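Local coordinates for cell division control protein Cdc48 (Mycobacterium smegmatis, PDB 5E7P), which probably binds and hydrolyses ATP as a mycobacterial member of the AAA ATPase family and is seen with ADP bound, at residues A[432-444]-A[453-466]. Sequence-based numbering, arbitrary orientation.
Sequences AVVREGALRAAAR and VLRHADLEGALTVI
Gly437 and Asp458 mark where the 432-444 part of helix 427-448 and helix 456-462 pass closest, their CA atoms 4.7 Å apart. The axes of these segments approach to 8.0 Å at 125°, a close crossing consistent with the small residues at it: Leu459 CD2 fills the space beside Gly437 CA that a side chain would take, and Ala462 CB rests on Val433 O at 3.4 Å. Asp458 enters as a knob among Gly437, Arg440, Ala441 and Arg444.

The apolar packing runs to both sides of this crossing. Val433 sets CG1, anti to the backbone N, against Ala462 CB, while CG2 meets Ile466 CG2 at 3.9 Å and the CD2 tip of Leu463. On the other flank, Leu454 CD1 presses on Ala441 CB at 3.7 Å and on Ala438.

Polar contacts line one side of the crossing, from Arg440 to Arg444. Toward the Val453 end, the Arg444 guanidinium lies flat on that of Arg455, planes 2° apart and centres 3.8 Å, and NH1 gives a bent hydrogen bond (141°) to Val453 O, 3.2 Å away. Its salt bridge to Asp458 is modelled too short to be trusted in detail. Arg440 spreads one guanidinium face over Gly461 O without bonding it; its NE makes a salt bridge within the same helix to Glu436 OE2, which also pairs with Arg37.

These elements probably belong to the small helical lid subdomain of the first AAA module, as in relatives, the side chain of Ala432 about 9 Å from a bound ADP. Apolar packing thus flanks a crossing whose centre holds an acidic side chain; lying near the stacked arginines, it probably compensates their like charges, with Glu411 a long, weak ion pair of Arg455.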
loop_
_atom_site.group_PDB
_atom_site.type_symbol
_atom_site.label_atom_id
_atom_site.label_comp_id
_atom_site.label_asym_id
_atom_site.label_seq_id
_atom_site.Cartn_x
_atom_site.Cartn_y
_atom_site.Cartn_z
ATOM N N ALA A 432 -1.618 12.207 -9.167
ATOM C CA ALA A 432 -1.117 11.662 -10.426
ATOM C C ALA A 432 -2.241 11.545 -11.452
ATOM O O ALA A 432 -2.034 11.769 -12.644
ATOM C CB ALA A 432 -0.464 10.313 -10.198
ATOM N N VAL A 433 -3.432 11.191 -10.980
ATOM C CA VAL A 433 -4.612 11.138 -11.838
ATOM C C VAL A 433 -4.880 12.505 -12.458
ATOM O O VAL A 433 -5.143 12.613 -13.655
ATOM C CB VAL A 433 -5.859 10.665 -11.056
ATOM C CG1 VAL A 433 -7.131 10.954 -11.836
ATOM C CG2 VAL A 433 -5.752 9.178 -10.732
ATOM N N VAL A 434 -4.785 13.548 -11.639
ATOM C CA VAL A 434 -5.033 14.911 -12.095
ATOM C C VAL A 434 -3.945 15.406 -13.052
ATOM O O VAL A 434 -4.243 16.066 -14.049
ATOM C CB VAL A 434 -5.198 15.881 -10.905
ATOM C CG1 VAL A 434 -5.233 17.323 -11.379
ATOM C CG2 VAL A 434 -6.464 15.548 -10.125
ATOM N N ARG A 435 -2.690 15.077 -12.756
ATOM C CA ARG A 435 -1.585 15.451 -13.637
ATOM C C ARG A 435 -1.753 14.827 -15.016
ATOM O O ARG A 435 -1.515 15.480 -16.035
ATOM C CB ARG A 435 -0.231 15.051 -13.041
ATOM C CG ARG A 435 0.134 15.796 -11.765
ATOM C CD ARG A 435 1.630 15.741 -11.485
ATOM N NE ARG A 435 2.132 14.373 -11.435
ATOM C CZ ARG A 435 2.109 13.609 -10.347
ATOM N NH1 ARG A 435 1.601 14.080 -9.217
ATOM N NH2 ARG A 435 2.592 12.373 -10.392
ATOM N N GLU A 436 -2.171 13.564 -15.038
ATOM C CA GLU A 436 -2.433 12.862 -16.287
ATOM C C GLU A 436 -3.609 13.507 -17.012
ATOM O O GLU A 436 -3.599 13.637 -18.235
ATOM C CB GLU A 436 -2.719 11.381 -16.025
ATOM C CG GLU A 436 -3.105 10.589 -17.263
ATOM C CD GLU A 436 -1.976 10.481 -18.273
ATOM O OE1 GLU A 436 -0.799 10.481 -17.854
ATOM O OE2 GLU A 436 -2.270 10.395 -19.488
ATOM N N GLY A 437 -4.615 13.915 -16.245
ATOM C CA GLY A 437 -5.775 14.584 -16.800
ATOM C C GLY A 437 -5.395 15.887 -17.473
ATOM O O GLY A 437 -6.005 16.287 -18.466
ATOM N N ALA A 438 -4.376 16.546 -16.931
ATOM C CA ALA A 438 -3.882 17.798 -17.496
ATOM C C ALA A 438 -3.169 17.557 -18.821
ATOM O O ALA A 438 -3.146 18.428 -19.688
ATOM C CB ALA A 438 -2.957 18.497 -16.513
ATOM N N LEU A 439 -2.589 16.370 -18.969
ATOM C CA LEU A 439 -1.908 16.001 -20.204
ATOM C C LEU A 439 -2.911 15.695 -21.308
ATOM O O LEU A 439 -2.707 16.060 -22.465
ATOM C CB LEU A 439 -0.996 14.794 -19.976
ATOM C CG LEU A 439 0.157 14.991 -18.992
ATOM C CD1 LEU A 439 0.996 13.723 -18.888
ATOM C CD2 LEU A 439 1.016 16.176 -19.403
ATOM N N ARG A 440 -3.996 15.022 -20.943
ATOM C CA ARG A 440 -5.049 14.696 -21.895
ATOM C C ARG A 440 -5.747 15.965 -22.370
ATOM O O ARG A 440 -6.174 16.059 -23.523
ATOM C CB ARG A 440 -6.058 13.736 -21.266
ATOM C CG ARG A 440 -5.412 12.531 -20.608
ATOM C CD ARG A 440 -6.142 11.248 -20.943
ATOM N NE ARG A 440 -5.297 10.080 -20.717
ATOM C CZ ARG A 440 -5.559 8.867 -21.188
ATOM N NH1 ARG A 440 -6.647 8.658 -21.917
ATOM N NH2 ARG A 440 -4.730 7.863 -20.937
ATOM N N ALA A 441 -5.853 16.942 -21.474
ATOM C CA ALA A 441 -6.446 18.230 -21.810
ATOM C C ALA A 441 -5.515 19.031 -22.713
ATOM O O ALA A 441 -5.959 19.671 -23.668
ATOM C CB ALA A 441 -6.765 19.012 -20.547
ATOM N N ALA A 442 -4.222 18.991 -22.408
ATOM C CA ALA A 442 -3.227 19.708 -23.195
ATOM C C ALA A 442 -3.066 19.091 -24.581
ATOM O O ALA A 442 -2.742 19.784 -25.545
ATOM C CB ALA A 442 -1.895 19.735 -22.465
ATOM N N ALA A 443 -3.291 17.784 -24.674
ATOM C CA ALA A 443 -3.212 17.085 -25.952
ATOM C C ALA A 443 -4.430 17.413 -26.805
ATOM O O ALA A 443 -4.321 17.591 -28.019
ATOM C CB ALA A 443 -3.101 15.583 -25.734
ATOM N N ARG A 444 -5.592 17.493 -26.163
ATOM C CA ARG A 444 -6.822 17.862 -26.849
ATOM C C ARG A 444 -6.752 19.323 -27.273
ATOM O O ARG A 444 -7.325 19.715 -28.289
ATOM C CB ARG A 444 -8.030 17.650 -25.934
ATOM C CG ARG A 444 -9.373 17.752 -26.644
ATOM C CD ARG A 444 -10.502 18.113 -25.685
ATOM N NE ARG A 444 -10.258 17.638 -24.326
ATOM C CZ ARG A 444 -10.050 18.437 -23.283
ATOM N NH1 ARG A 444 -10.062 19.754 -23.439
ATOM N NH2 ARG A 444 -9.833 17.920 -22.084
ATOM N N VAL A 453 -8.680 22.882 -21.126
ATOM C CA VAL A 453 -9.663 22.904 -20.049
ATOM C C VAL A 453 -10.107 21.488 -19.674
ATOM O O VAL A 453 -10.655 20.755 -20.499
ATOM C CB VAL A 453 -10.877 23.795 -20.403
ATOM C CG1 VAL A 453 -11.387 23.490 -21.810
ATOM C CG2 VAL A 453 -11.976 23.635 -19.367
ATOM N N LEU A 454 -9.854 21.110 -18.425
ATOM C CA LEU A 454 -10.124 19.754 -17.953
ATOM C C LEU A 454 -11.602 19.375 -17.990
ATOM O O LEU A 454 -12.459 20.117 -17.516
ATOM C CB LEU A 454 -9.584 19.561 -16.534
ATOM C CG LEU A 454 -8.292 18.757 -16.390
ATOM C CD1 LEU A 454 -7.109 19.543 -16.933
ATOM C CD2 LEU A 454 -8.062 18.361 -14.938
ATOM N N ARG A 455 -11.887 18.207 -18.553
ATOM C CA ARG A 455 -13.240 17.670 -18.559
ATOM C C ARG A 455 -13.254 16.288 -17.915
ATOM O O ARG A 455 -12.203 15.749 -17.573
ATOM C CB ARG A 455 -13.790 17.612 -19.984
ATOM C CG ARG A 455 -12.897 16.875 -20.963
ATOM C CD ARG A 455 -13.388 17.045 -22.391
ATOM N NE ARG A 455 -13.466 18.452 -22.776
ATOM C CZ ARG A 455 -13.734 18.876 -24.006
ATOM N NH1 ARG A 455 -13.946 18.000 -24.980
ATOM N NH2 ARG A 455 -13.785 20.176 -24.264
ATOM N N HIS A 456 -14.446 15.724 -17.746
ATOM C CA HIS A 456 -14.599 14.423 -17.101
ATOM C C HIS A 456 -13.898 13.314 -17.876
ATOM O O HIS A 456 -13.388 12.361 -17.287
ATOM C CB HIS A 456 -16.078 14.076 -16.936
ATOM C CG HIS A 456 -16.315 12.703 -16.393
ATOM N ND1 HIS A 456 -16.109 12.380 -15.070
ATOM C CD2 HIS A 456 -16.729 11.564 -16.999
ATOM C CE1 HIS A 456 -16.392 11.104 -14.880
ATOM N NE2 HIS A 456 -16.771 10.586 -16.035
ATOM N N ALA A 457 -13.878 13.448 -19.199
ATOM C CA ALA A 457 -13.245 12.462 -20.066
ATOM C C ALA A 457 -11.766 12.278 -19.731
ATOM O O ALA A 457 -11.245 11.164 -19.778
ATOM C CB ALA A 457 -13.412 12.861 -21.525
ATOM N N ASP A 458 -11.102 13.375 -19.384
ATOM C CA ASP A 458 -9.674 13.355 -19.081
ATOM C C ASP A 458 -9.367 12.576 -17.808
ATOM O O ASP A 458 -8.436 11.773 -17.772
ATOM C CB ASP A 458 -9.142 14.781 -18.950
ATOM C CG ASP A 458 -9.446 15.625 -20.167
ATOM O OD1 ASP A 458 -9.420 15.081 -21.292
ATOM O OD2 ASP A 458 -9.716 16.833 -20.001
ATOM N N LEU A 459 -10.151 12.825 -16.764
ATOM C CA LEU A 459 -9.956 12.148 -15.488
ATOM C C LEU A 459 -10.274 10.665 -15.610
ATOM O O LEU A 459 -9.541 9.822 -15.095
ATOM C CB LEU A 459 -10.814 12.788 -14.396
ATOM C CG LEU A 459 -10.541 14.267 -14.115
ATOM C CD1 LEU A 459 -11.305 14.727 -12.888
ATOM C CD2 LEU A 459 -9.053 14.527 -13.948
ATOM N N GLU A 460 -11.366 10.352 -16.297
ATOM C CA GLU A 460 -11.754 8.964 -16.514
ATOM C C GLU A 460 -10.737 8.246 -17.395
ATOM O O GLU A 460 -10.445 7.068 -17.188
ATOM C CB GLU A 460 -13.150 8.880 -17.132
ATOM C CG GLU A 460 -13.624 7.461 -17.396
ATOM C CD GLU A 460 -15.116 7.384 -17.652
ATOM O OE1 GLU A 460 -15.527 7.500 -18.827
ATOM O OE2 GLU A 460 -15.874 7.212 -16.673
ATOM N N GLY A 461 -10.198 8.965 -18.376
ATOM C CA GLY A 461 -9.165 8.424 -19.241
ATOM C C GLY A 461 -7.875 8.189 -18.477
ATOM O O GLY A 461 -7.119 7.264 -18.777
ATOM N N ALA A 462 -7.630 9.032 -17.479
ATOM C CA ALA A 462 -6.445 8.914 -16.639
ATOM C C ALA A 462 -6.474 7.615 -15.839
ATOM O O ALA A 462 -5.432 7.018 -15.570
ATOM C CB ALA A 462 -6.340 10.110 -15.704
ATOM N N LEU A 463 -7.672 7.180 -15.465
ATOM C CA LEU A 463 -7.838 5.968 -14.668
ATOM C C LEU A 463 -7.396 4.706 -15.413
ATOM O O LEU A 463 -7.173 3.664 -14.798
ATOM C CB LEU A 463 -9.292 5.824 -14.208
ATOM C CG LEU A 463 -9.845 6.953 -13.336
ATOM C CD1 LEU A 463 -11.261 6.642 -12.881
ATOM C CD2 LEU A 463 -8.942 7.200 -12.142
ATOM N N THR A 464 -7.272 4.803 -16.733
ATOM C CA THR A 464 -6.854 3.656 -17.533
ATOM C C THR A 464 -5.336 3.467 -17.531
ATOM O O THR A 464 -4.839 2.440 -17.993
ATOM C CB THR A 464 -7.339 3.765 -18.995
ATOM O OG1 THR A 464 -6.594 4.783 -19.676
ATOM C CG2 THR A 464 -8.830 4.091 -19.050
ATOM N N VAL A 465 -4.601 4.450 -17.014
ATOM C CA VAL A 465 -3.137 4.393 -17.037
ATOM C C VAL A 465 -2.458 4.625 -15.683
ATOM O O VAL A 465 -1.267 4.352 -15.530
ATOM C CB VAL A 465 -2.543 5.386 -18.060
ATOM C CG1 VAL A 465 -2.876 4.956 -19.480
ATOM C CG2 VAL A 465 -3.039 6.800 -17.785
ATOM N N ILE A 466 -3.203 5.130 -14.705
ATOM C CA ILE A 466 -2.618 5.426 -13.399
ATOM C C ILE A 466 -2.833 4.295 -12.396
ATOM O O ILE A 466 -3.964 3.993 -12.018
ATOM C CB ILE A 466 -3.173 6.734 -12.807
ATOM C CG1 ILE A 466 -2.849 7.912 -13.727
ATOM C CG2 ILE A 466 -2.603 6.969 -11.415
ATOM C CD1 ILE A 466 -1.370 8.074 -14.011
#